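Local coordinates for DNA topoisomerase 2-associated protein PAT1 (Saccharomyces cerevisiae, PDB 5LMG) that activates mRNA decapping and represses translation, its C-terminal domain binding directly to the decapping enzyme Dcp2 and the exonuclease Xrn1, at residues A[48-53]-A[93-98]; A[55-60]-A[81-86]; A[133-138]-A[158-163]; A[186-191]-A[205-210]. The protein carries 2 engineered substitutions. All coordinates share one frame; numbering follows the deposited sequence.

Contact 1. Residues A[48-53]-A[93-98]; sequences KKFILE and VNPFIS
Ile51 and Pro95 bring the two backbones closest, CA to CA 6.8 Å, where the first turns of helix 48-70 face the start of the short helix 95-99. No hydrogen bond crosses; the joint is apolar on the side of helix 48-70, where carbons of Ile51 meet side-chain carbons and backbone oxygens of 95-98. Ile51 points at the other segment, and its CG1 lies beside the backbone N and anti to the carbonyl carbon (chi1 -62°), which, together with chi2, carries CD1 into the first turn of helix 95-99. Ile51 CD1 rests 3.7 Å from Pro95 O and 3.8 Å from Ser98 CB, while its distance to Pro95 CB is 4.0 Å. The other branch, Ile51 CG2, lies against the backbone of Ser98, 3.9 Å from Ser98 O. Phe50 adds a looser touch: Pro95 CG comes to the edge of its ring, near the ring plane, 4.5 Å from Phe50 CE2. The hydroxyl of Ser98 turns to another partner, hydrogen-bonding Ser45. Asn94 starts the short helix as its N-cap: its OD1 accepts from Phe96 N at 3.0 Å, with the donor above the carbonyl plane. An isoleucine set against a proline-led, Asn-capped first turn is helix-to-helix packing of the kind that builds a predominantly helical domain such as this one.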
# COMPACT_ATOMS: atom_id res chain seq x y z
N LYS A 48 -24.95 -10.91 6.71
CA LYS A 48 -24.61 -9.85 7.66
C LYS A 48 -24.78 -10.25 9.13
O LYS A 48 -23.87 -9.99 9.92
CB LYS A 48 -25.38 -8.56 7.34
CG LYS A 48 -24.84 -7.32 8.06
CD LYS A 48 -25.64 -6.08 7.73
CE LYS A 48 -25.07 -4.86 8.41
NZ LYS A 48 -25.77 -3.63 7.99
N LYS A 49 -25.93 -10.86 9.49
CA LYS A 49 -26.22 -11.28 10.86
C LYS A 49 -25.29 -12.39 11.36
O LYS A 49 -24.96 -12.43 12.55
CB LYS A 49 -27.70 -11.64 11.05
CG LYS A 49 -28.60 -10.41 11.14
CD LYS A 49 -30.07 -10.77 11.28
CE LYS A 49 -30.94 -9.55 11.13
NZ LYS A 49 -32.38 -9.87 11.30
N PHE A 50 -24.85 -13.28 10.44
CA PHE A 50 -23.94 -14.38 10.76
C PHE A 50 -22.51 -13.85 11.04
O PHE A 50 -21.89 -14.28 12.01
CB PHE A 50 -23.96 -15.44 9.64
CG PHE A 50 -22.85 -16.47 9.70
CD1 PHE A 50 -22.84 -17.44 10.70
CD2 PHE A 50 -21.83 -16.48 8.76
CE1 PHE A 50 -21.82 -18.39 10.76
CE2 PHE A 50 -20.81 -17.43 8.82
CZ PHE A 50 -20.81 -18.38 9.82
N ILE A 51 -22.02 -12.92 10.19
CA ILE A 51 -20.69 -12.31 10.33
C ILE A 51 -20.62 -11.44 11.61
O ILE A 51 -19.66 -11.57 12.38
CB ILE A 51 -20.25 -11.59 9.01
CG1 ILE A 51 -20.13 -12.58 7.80
CG2 ILE A 51 -18.96 -10.78 9.20
CD1 ILE A 51 -19.13 -13.80 7.92
N LEU A 52 -21.68 -10.62 11.86
CA LEU A 52 -21.77 -9.79 13.07
C LEU A 52 -21.78 -10.63 14.33
O LEU A 52 -21.18 -10.23 15.34
CB LEU A 52 -22.97 -8.82 13.02
CG LEU A 52 -22.87 -7.67 12.00
CD1 LEU A 52 -24.18 -6.92 11.90
CD2 LEU A 52 -21.73 -6.71 12.33
N GLU A 53 -22.39 -11.85 14.26
CA GLU A 53 -22.43 -12.82 15.35
C GLU A 53 -21.02 -13.39 15.57
O GLU A 53 -20.61 -13.54 16.72
CB GLU A 53 -23.44 -13.94 15.06
CG GLU A 53 -23.69 -14.87 16.24
CD GLU A 53 -24.36 -16.19 15.90
OE1 GLU A 53 -23.83 -16.93 15.04
OE2 GLU A 53 -25.38 -16.52 16.55
N VAL A 93 -16.72 -16.85 -0.14
CA VAL A 93 -15.84 -15.86 0.48
C VAL A 93 -15.68 -16.29 1.95
O VAL A 93 -16.68 -16.43 2.66
CB VAL A 93 -16.38 -14.40 0.34
CG1 VAL A 93 -15.51 -13.42 1.13
CG2 VAL A 93 -16.47 -13.98 -1.12
N ASN A 94 -14.44 -16.57 2.37
CA ASN A 94 -14.11 -17.03 3.72
C ASN A 94 -14.69 -16.10 4.83
O ASN A 94 -14.58 -14.88 4.70
CB ASN A 94 -12.58 -17.20 3.86
CG ASN A 94 -12.13 -17.72 5.19
OD1 ASN A 94 -11.87 -16.95 6.12
ND2 ASN A 94 -11.99 -19.03 5.32
N PRO A 95 -15.33 -16.66 5.90
CA PRO A 95 -15.91 -15.79 6.95
C PRO A 95 -14.94 -14.78 7.59
O PRO A 95 -15.39 -13.70 7.98
CB PRO A 95 -16.46 -16.79 7.98
CG PRO A 95 -16.71 -18.04 7.19
CD PRO A 95 -15.58 -18.08 6.19
N PHE A 96 -13.63 -15.12 7.66
CA PHE A 96 -12.62 -14.20 8.21
C PHE A 96 -12.48 -12.95 7.31
O PHE A 96 -12.39 -11.85 7.84
CB PHE A 96 -11.26 -14.90 8.42
CG PHE A 96 -10.18 -13.98 8.93
CD1 PHE A 96 -10.13 -13.61 10.27
CD2 PHE A 96 -9.22 -13.45 8.07
CE1 PHE A 96 -9.14 -12.75 10.74
CE2 PHE A 96 -8.23 -12.59 8.54
CZ PHE A 96 -8.19 -12.25 9.87
N ILE A 97 -12.47 -13.15 5.98
CA ILE A 97 -12.37 -12.09 4.97
C ILE A 97 -13.57 -11.13 5.11
O ILE A 97 -13.37 -9.92 5.09
CB ILE A 97 -12.19 -12.66 3.52
CG1 ILE A 97 -10.83 -13.40 3.37
CG2 ILE A 97 -12.38 -11.60 2.41
CD1 ILE A 97 -9.52 -12.52 3.40
N SER A 98 -14.78 -11.68 5.30
CA SER A 98 -15.99 -10.86 5.49
C SER A 98 -15.98 -10.08 6.81
O SER A 98 -16.47 -8.95 6.84
CB SER A 98 -17.24 -11.70 5.36
OG SER A 98 -17.54 -11.85 3.98

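Contact 2. Residues A[55-60]-A[81-86]; sequences IETVYE and WEALHI. With EDO (1,2-ethanediol), chain E.
Val58 CG2 lies 3.6 Å from Ala83 O, a methyl against a peptide oxygen, within the type I beta turn from Glu82 to His85. The same CG2 of Val58 reaches CD2 of Leu84 at 3.8 Å, the two side chains crossing at about a right angle. Val58 has CG1 anti to the backbone N (chi1 169°), which sets CG2 beside that N and toward Ala83 and Leu84; Val58 CG1 also comes within 4.2 Å of Leu84 CD2. One residue earlier, Thr57 offers its methyl CG2 to Ala83 CB at 3.9 Å, while its hydroxyl is hydrogen-bonded to Glu53 O of its own helix. The small side chain of Ala83 accompanies a close approach of the backbones, 6.0 Å between Val58 CA and Ala83 CA. His85, with positive phi, folds back over the turn: its ND1 makes a weak hydrogen bond to Ala83 O at 3.2 Å, with the oxygen in the ring plane, and Glu82 O lies above one face, toward the rim of the ring. Ile112 of helix 103-114 touches both Val58 and Leu84, so helix 48-70, the Glu82-His85 turn and helix 103-114 meet here, while Trp81 and Ile86 pack on helix 118-130.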
# COMPACT_ATOMS: atom_id res chain seq x y z
N ILE A 55 -18.12 -11.93 14.88
CA ILE A 55 -17.31 -10.85 15.46
C ILE A 55 -17.54 -10.79 16.98
O ILE A 55 -16.55 -10.75 17.72
CB ILE A 55 -17.55 -9.47 14.74
CG1 ILE A 55 -17.07 -9.53 13.27
CG2 ILE A 55 -16.84 -8.31 15.48
CD1 ILE A 55 -17.57 -8.42 12.35
N GLU A 56 -18.82 -10.86 17.44
CA GLU A 56 -19.20 -10.84 18.86
C GLU A 56 -18.56 -12.01 19.62
O GLU A 56 -18.04 -11.81 20.71
CB GLU A 56 -20.73 -10.84 19.06
CG GLU A 56 -21.47 -9.61 18.55
CD GLU A 56 -20.82 -8.26 18.78
OE1 GLU A 56 -20.57 -7.91 19.96
OE2 GLU A 56 -20.55 -7.55 17.79
N THR A 57 -18.58 -13.21 19.00
CA THR A 57 -17.95 -14.43 19.52
C THR A 57 -16.42 -14.21 19.65
O THR A 57 -15.86 -14.50 20.71
CB THR A 57 -18.31 -15.64 18.63
OG1 THR A 57 -19.73 -15.82 18.66
CG2 THR A 57 -17.63 -16.93 19.06
N VAL A 58 -15.78 -13.65 18.60
CA VAL A 58 -14.33 -13.33 18.60
C VAL A 58 -13.97 -12.41 19.77
O VAL A 58 -13.01 -12.70 20.50
CB VAL A 58 -13.81 -12.81 17.23
CG1 VAL A 58 -12.39 -12.25 17.35
CG2 VAL A 58 -13.87 -13.90 16.16
N TYR A 59 -14.76 -11.33 19.98
CA TYR A 59 -14.58 -10.37 21.09
C TYR A 59 -14.70 -11.08 22.45
O TYR A 59 -13.85 -10.86 23.31
CB TYR A 59 -15.57 -9.19 20.97
CG TYR A 59 -15.00 -8.04 20.17
CD1 TYR A 59 -14.81 -8.14 18.79
CD2 TYR A 59 -14.61 -6.85 20.79
CE1 TYR A 59 -14.25 -7.10 18.05
CE2 TYR A 59 -14.05 -5.80 20.06
CZ TYR A 59 -13.85 -5.94 18.69
OH TYR A 59 -13.28 -4.93 17.96
N GLU A 60 -15.70 -11.97 22.61
CA GLU A 60 -15.90 -12.73 23.86
C GLU A 60 -14.67 -13.58 24.18
O GLU A 60 -14.19 -13.54 25.31
CB GLU A 60 -17.15 -13.61 23.77
CG GLU A 60 -18.45 -12.85 23.95
CD GLU A 60 -19.72 -13.62 23.63
OE1 GLU A 60 -19.63 -14.74 23.08
OE2 GLU A 60 -20.82 -13.08 23.91
N TRP A 81 -9.11 -19.19 18.02
CA TRP A 81 -8.63 -19.57 16.68
C TRP A 81 -9.78 -20.18 15.87
O TRP A 81 -9.99 -19.77 14.73
CB TRP A 81 -7.41 -20.51 16.75
CG TRP A 81 -7.02 -21.09 15.41
CD1 TRP A 81 -7.23 -22.37 14.98
CD2 TRP A 81 -6.43 -20.39 14.30
NE1 TRP A 81 -6.78 -22.52 13.69
CE2 TRP A 81 -6.29 -21.31 13.24
CE3 TRP A 81 -6.01 -19.06 14.10
CZ2 TRP A 81 -5.73 -20.96 12.01
CZ3 TRP A 81 -5.43 -18.72 12.88
CH2 TRP A 81 -5.30 -19.66 11.85
N GLU A 82 -10.53 -21.12 16.48
CA GLU A 82 -11.68 -21.78 15.84
C GLU A 82 -12.81 -20.80 15.48
O GLU A 82 -13.41 -20.95 14.42
CB GLU A 82 -12.20 -22.94 16.70
CG GLU A 82 -11.38 -24.21 16.55
CD GLU A 82 -11.96 -25.42 17.25
OE1 GLU A 82 -13.00 -25.95 16.78
OE2 GLU A 82 -11.37 -25.86 18.26
N ALA A 83 -13.04 -19.77 16.33
CA ALA A 83 -14.06 -18.73 16.10
C ALA A 83 -13.73 -17.79 14.91
O ALA A 83 -14.61 -17.03 14.48
CB ALA A 83 -14.27 -17.92 17.38
N LEU A 84 -12.50 -17.87 14.36
CA LEU A 84 -12.05 -17.06 13.22
C LEU A 84 -12.40 -17.64 11.83
O LEU A 84 -12.43 -16.89 10.85
CB LEU A 84 -10.53 -16.77 13.30
CG LEU A 84 -10.00 -15.89 14.43
CD1 LEU A 84 -8.49 -15.84 14.39
CD2 LEU A 84 -10.54 -14.46 14.33
N HIS A 85 -12.63 -18.97 11.75
CA HIS A 85 -13.01 -19.72 10.53
C HIS A 85 -12.03 -19.57 9.36
O HIS A 85 -12.47 -19.42 8.22
CB HIS A 85 -14.45 -19.36 10.10
CG HIS A 85 -15.50 -19.78 11.07
ND1 HIS A 85 -15.68 -19.11 12.26
CD2 HIS A 85 -16.40 -20.78 10.98
CE1 HIS A 85 -16.68 -19.73 12.87
NE2 HIS A 85 -17.15 -20.75 12.14
N ILE A 86 -10.70 -19.58 9.63
CA ILE A 86 -9.68 -19.44 8.59
C ILE A 86 -9.61 -20.70 7.70
O ILE A 86 -9.55 -20.58 6.47
CB ILE A 86 -8.31 -18.99 9.18
CG1 ILE A 86 -8.21 -17.46 9.21
CG2 ILE A 86 -7.10 -19.57 8.41
CD1 ILE A 86 -8.31 -16.91 10.52
C1 EDO E . -22.73 -17.02 23.39
O1 EDO E . -23.03 -18.33 22.94
C2 EDO E . -23.79 -16.03 22.85
O2 EDO E . -23.49 -14.72 23.32

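Contact 3. Residues A[133-138]-A[158-163]; sequences SHLQII and DLFQMI
Ile137, in the first turn of helix 136-141, stands opposite Phe160 of the long helix 151-174, with 7.4 Å between their CA atoms. The contact centres on the Phe160 ring. Ile137 CG2 sits over the middle of one face as a CH-pi contact, 3.4 Å from the centroid and only 3° off the ring normal, so the methyl is almost equally far from all six ring carbons. The other branch of Ile137 runs along the stem of the phenylalanine, CG1 lying 3.6 Å from Phe160 CB and CD1 4.1 Å from the same CB. One residue thus covers both the ring and its attachment. Chi1 of Ile137 is displaced from a staggered value (-146°), which places CG2 in the cramped space between the backbone N and the carbonyl carbon; from there the two branches divide between the face and the stem.

Leu135, the N-cap residue of helix 136-141, arrives from the direction opposite to Phe160, and its CD2 meets the far end of the ring at an oblique inclination, 3.6 Å from Phe160 CZ and 4.1 Å from CE2. With CG anti to the backbone N (chi1 -166°), Phe160 extends its ring away from its own helix toward these two side chains. No hydrogen bond links the segments, and all three touching residues are buried. Leu135 also touches Leu100, a loop residue. Further packing on Phe160 comes from Ile106 of helix 103-114 and Ile202 of helix 201-216, so its side chain lies where helices 103-114, 136-141, 151-174 and 201-216 converge.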
# COMPACT_ATOMS: atom_id res chain seq x y z
N SER A 133 -8.76 -9.91 -3.74
CA SER A 133 -9.73 -9.27 -4.64
C SER A 133 -11.16 -9.30 -4.08
O SER A 133 -11.99 -8.49 -4.50
CB SER A 133 -9.65 -9.87 -6.04
OG SER A 133 -8.39 -9.60 -6.61
N HIS A 134 -11.44 -10.21 -3.12
CA HIS A 134 -12.73 -10.37 -2.45
C HIS A 134 -12.81 -9.52 -1.16
O HIS A 134 -13.84 -9.50 -0.49
CB HIS A 134 -12.99 -11.86 -2.11
CG HIS A 134 -13.09 -12.77 -3.30
ND1 HIS A 134 -12.88 -12.32 -4.60
CD2 HIS A 134 -13.36 -14.10 -3.34
CE1 HIS A 134 -13.03 -13.38 -5.38
NE2 HIS A 134 -13.33 -14.47 -4.67
N LEU A 135 -11.70 -8.85 -0.80
CA LEU A 135 -11.62 -8.02 0.39
C LEU A 135 -12.31 -6.70 0.08
O LEU A 135 -11.95 -6.03 -0.90
CB LEU A 135 -10.15 -7.86 0.82
CG LEU A 135 -9.83 -7.44 2.25
CD1 LEU A 135 -10.44 -8.40 3.28
CD2 LEU A 135 -8.35 -7.37 2.46
N GLN A 136 -13.37 -6.39 0.83
CA GLN A 136 -14.19 -5.19 0.64
C GLN A 136 -13.38 -3.90 0.63
O GLN A 136 -13.66 -3.02 -0.18
CB GLN A 136 -15.33 -5.12 1.67
CG GLN A 136 -16.61 -4.46 1.14
CD GLN A 136 -17.15 -5.06 -0.15
OE1 GLN A 136 -17.37 -4.35 -1.14
NE2 GLN A 136 -17.36 -6.38 -0.18
N ILE A 137 -12.33 -3.82 1.48
CA ILE A 137 -11.44 -2.65 1.58
C ILE A 137 -10.67 -2.38 0.27
O ILE A 137 -10.36 -1.22 -0.01
CB ILE A 137 -10.51 -2.70 2.83
CG1 ILE A 137 -10.27 -1.28 3.39
CG2 ILE A 137 -9.20 -3.48 2.59
CD1 ILE A 137 -11.51 -0.67 4.05
N ILE A 138 -10.40 -3.44 -0.52
CA ILE A 138 -9.73 -3.33 -1.82
C ILE A 138 -10.71 -2.71 -2.80
O ILE A 138 -10.35 -1.77 -3.50
CB ILE A 138 -9.19 -4.72 -2.27
CG1 ILE A 138 -8.04 -5.21 -1.34
CG2 ILE A 138 -8.81 -4.74 -3.77
CD1 ILE A 138 -6.65 -4.44 -1.39
N ASP A 158 -8.49 4.23 5.74
CA ASP A 158 -7.45 4.74 6.64
C ASP A 158 -7.27 3.83 7.88
O ASP A 158 -6.14 3.60 8.31
CB ASP A 158 -7.74 6.19 7.07
CG ASP A 158 -7.88 7.21 5.94
OD1 ASP A 158 -7.42 6.93 4.81
OD2 ASP A 158 -8.44 8.30 6.20
N LEU A 159 -8.40 3.30 8.43
CA LEU A 159 -8.38 2.38 9.58
C LEU A 159 -7.67 1.07 9.21
O LEU A 159 -6.77 0.66 9.94
CB LEU A 159 -9.80 2.08 10.12
CG LEU A 159 -9.85 1.16 11.36
CD1 LEU A 159 -9.41 1.89 12.63
CD2 LEU A 159 -11.24 0.55 11.55
N PHE A 160 -8.08 0.42 8.10
CA PHE A 160 -7.49 -0.82 7.60
C PHE A 160 -5.99 -0.62 7.37
O PHE A 160 -5.20 -1.45 7.80
CB PHE A 160 -8.17 -1.27 6.31
CG PHE A 160 -7.85 -2.69 5.91
CD1 PHE A 160 -6.66 -3.00 5.27
CD2 PHE A 160 -8.75 -3.72 6.18
CE1 PHE A 160 -6.37 -4.32 4.90
CE2 PHE A 160 -8.46 -5.04 5.81
CZ PHE A 160 -7.27 -5.32 5.17
N GLN A 161 -5.61 0.52 6.76
CA GLN A 161 -4.23 0.91 6.50
C GLN A 161 -3.38 0.98 7.78
O GLN A 161 -2.32 0.36 7.85
CB GLN A 161 -4.19 2.24 5.72
CG GLN A 161 -2.80 2.89 5.53
CD GLN A 161 -1.95 2.24 4.45
OE1 GLN A 161 -2.44 1.82 3.40
NE2 GLN A 161 -0.65 2.17 4.69
N MET A 162 -3.88 1.71 8.80
CA MET A 162 -3.22 1.94 10.08
C MET A 162 -3.04 0.65 10.91
O MET A 162 -1.96 0.43 11.46
CB MET A 162 -4.00 3.01 10.87
CG MET A 162 -3.35 3.42 12.17
SD MET A 162 -4.47 4.36 13.23
CE MET A 162 -5.48 3.06 13.90
N ILE A 163 -4.09 -0.18 11.02
CA ILE A 163 -4.06 -1.38 11.85
C ILE A 163 -3.48 -2.60 11.12
O ILE A 163 -2.46 -3.13 11.58
CB ILE A 163 -5.47 -1.66 12.46
CG1 ILE A 163 -5.81 -0.58 13.52
CG2 ILE A 163 -5.57 -3.09 13.03
CD1 ILE A 163 -7.24 -0.62 14.12

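Contact 4. Residues A[186-191]-A[205-210]; sequences LQLIRN and NLITIL. With EDO (1,2-ethanediol), chain J.
This is apolar packing between two consecutive longer helices of a predominantly helical domain, helix 178-191 and helix 201-216, which are joined through the short helix 194-197. Their backbones stay well apart, with Leu188 CA and Ile207 CA 8.5 Å from each other, and side chains bridge the gap. Leu188 does most of the work. Its CG is anti to the backbone N (chi1 178°), reaching straight out to the second helix, and its two methyls straddle Ile207 CG1: CD1 approaches it to 3.9 Å and CD2 to 4.0 Å. The two side chains cross at about a right angle. One turn further on, Leu210 CD1 stands farther off, 4.5 Å from Leu188 CD1.

Polar groups lie on other sides of the helices. Asn191 turns its amide back along its own helix, where ND2 donates to Gln187 O at 2.8 Å; the bond is nearly straight (164°) and uses a lone pair in the carbonyl plane. On helix 201-216, Asn205 O accepts a hydrogen bond from O1 of an ethanediol molecule, probably from the crystallisation liquor, at 2.7 Å. Phe129 of helix 118-130 touches Leu188, Leu206 and Leu210, extending the apolar joint to a third helix. Phe280 of helix 275-286 packs on Ile207 and Thr208, and Ile209 leans on Leu165 and Val169 of helix 151-174.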
# COMPACT_ATOMS: atom_id res chain seq x y z
N LEU A 186 3.53 -15.45 -4.46
CA LEU A 186 2.91 -16.39 -5.38
C LEU A 186 1.41 -16.46 -5.14
O LEU A 186 0.66 -16.48 -6.11
CB LEU A 186 3.54 -17.79 -5.29
CG LEU A 186 4.90 -17.97 -5.97
CD1 LEU A 186 5.51 -19.33 -5.62
CD2 LEU A 186 4.79 -17.80 -7.48
N GLN A 187 0.97 -16.41 -3.85
CA GLN A 187 -0.45 -16.39 -3.48
C GLN A 187 -1.14 -15.16 -4.11
O GLN A 187 -2.22 -15.29 -4.68
CB GLN A 187 -0.64 -16.36 -1.95
CG GLN A 187 -0.42 -17.69 -1.23
CD GLN A 187 -1.51 -18.72 -1.46
OE1 GLN A 187 -2.71 -18.41 -1.51
NE2 GLN A 187 -1.11 -19.98 -1.54
N LEU A 188 -0.47 -14.00 -4.06
CA LEU A 188 -0.96 -12.74 -4.62
C LEU A 188 -1.10 -12.79 -6.16
O LEU A 188 -2.17 -12.50 -6.68
CB LEU A 188 -0.05 -11.59 -4.17
CG LEU A 188 -0.37 -10.20 -4.70
CD1 LEU A 188 -0.59 -9.23 -3.58
CD2 LEU A 188 0.73 -9.71 -5.62
N ILE A 189 -0.01 -13.17 -6.86
CA ILE A 189 0.09 -13.20 -8.32
C ILE A 189 -0.85 -14.26 -8.97
O ILE A 189 -1.46 -13.97 -10.00
CB ILE A 189 1.59 -13.39 -8.71
CG1 ILE A 189 2.45 -12.19 -8.23
CG2 ILE A 189 1.80 -13.61 -10.20
CD1 ILE A 189 3.99 -12.55 -7.99
N ARG A 190 -0.98 -15.44 -8.35
CA ARG A 190 -1.78 -16.54 -8.89
C ARG A 190 -3.30 -16.44 -8.66
O ARG A 190 -4.06 -16.99 -9.46
CB ARG A 190 -1.28 -17.89 -8.35
CG ARG A 190 0.09 -18.26 -8.87
CD ARG A 190 0.57 -19.55 -8.25
NE ARG A 190 1.80 -20.00 -8.89
CZ ARG A 190 2.65 -20.88 -8.35
NH1 ARG A 190 2.41 -21.40 -7.15
NH2 ARG A 190 3.74 -21.24 -9.02
N ASN A 191 -3.73 -15.79 -7.58
CA ASN A 191 -5.15 -15.73 -7.22
C ASN A 191 -5.83 -14.39 -7.50
O ASN A 191 -7.02 -14.24 -7.20
CB ASN A 191 -5.31 -16.13 -5.75
CG ASN A 191 -4.85 -17.54 -5.50
OD1 ASN A 191 -5.52 -18.51 -5.85
ND2 ASN A 191 -3.64 -17.68 -4.98
N ASN A 205 0.10 -0.75 -1.48
CA ASN A 205 0.91 -0.76 -0.26
C ASN A 205 1.24 -2.19 0.20
O ASN A 205 2.37 -2.43 0.63
CB ASN A 205 0.27 0.04 0.84
CG ASN A 205 0.26 1.54 0.60
OD1 ASN A 205 0.93 2.07 -0.29
ND2 ASN A 205 -0.52 2.25 1.39
N LEU A 206 0.30 -3.14 0.05
CA LEU A 206 0.55 -4.54 0.40
C LEU A 206 1.62 -5.14 -0.52
O LEU A 206 2.48 -5.88 -0.03
CB LEU A 206 -0.72 -5.40 0.36
CG LEU A 206 -1.61 -5.32 1.61
CD1 LEU A 206 -3.00 -5.86 1.33
CD2 LEU A 206 -0.99 -6.07 2.76
N ILE A 207 1.60 -4.80 -1.83
CA ILE A 207 2.60 -5.28 -2.79
C ILE A 207 3.98 -4.71 -2.43
O ILE A 207 4.93 -5.48 -2.34
CB ILE A 207 2.19 -5.04 -4.28
CG1 ILE A 207 0.90 -5.82 -4.63
CG2 ILE A 207 3.33 -5.44 -5.25
CD1 ILE A 207 0.10 -5.28 -5.84
N THR A 208 4.05 -3.39 -2.12
CA THR A 208 5.29 -2.70 -1.73
C THR A 208 5.95 -3.37 -0.51
O THR A 208 7.17 -3.56 -0.53
CB THR A 208 5.05 -1.21 -1.49
OG1 THR A 208 4.35 -0.68 -2.60
CG2 THR A 208 6.35 -0.42 -1.24
N ILE A 209 5.13 -3.72 0.52
CA ILE A 209 5.59 -4.42 1.72
C ILE A 209 6.25 -5.77 1.34
O ILE A 209 7.35 -6.02 1.78
CB ILE A 209 4.42 -4.62 2.74
CG1 ILE A 209 4.05 -3.30 3.43
CG2 ILE A 209 4.76 -5.72 3.77
CD1 ILE A 209 2.63 -3.25 3.89
N LEU A 210 5.56 -6.62 0.52
CA LEU A 210 6.10 -7.91 0.07
C LEU A 210 7.40 -7.76 -0.73
O LEU A 210 8.35 -8.47 -0.43
CB LEU A 210 5.08 -8.75 -0.74
CG LEU A 210 3.80 -9.23 -0.04
CD1 LEU A 210 2.97 -10.08 -1.00
CD2 LEU A 210 4.11 -10.06 1.22
C1 EDO J . 4.43 0.48 1.89
O1 EDO J . 3.34 -0.39 2.12
C2 EDO J . 3.88 1.82 1.37
O2 EDO J . 4.90 2.53 0.71

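In the fold
All four contacts are buried and no hydrogen bond crosses any of them, but they differ in place. Contacts 1 and 2 share helix 48-70, and their centres lie about 23 and 26 Å from the centre of the chain; contact 2 is nested within the loop that contact 1 closes, and Asn94 joins them through His85 O. The centres of contacts 3 and 4 lie nearer that point, at about 9 and 11 Å, and a hydrogen bond from Asn205 ND2 to Gln161 OE1 links the two. In the outer pair, methyls meet peptide oxygens near helix ends. Contact 3 instead uses an aromatic face, and contact 4 aliphatic branches alone. Residues 93-98 and 133-138 also touch, connecting outer pair to inner.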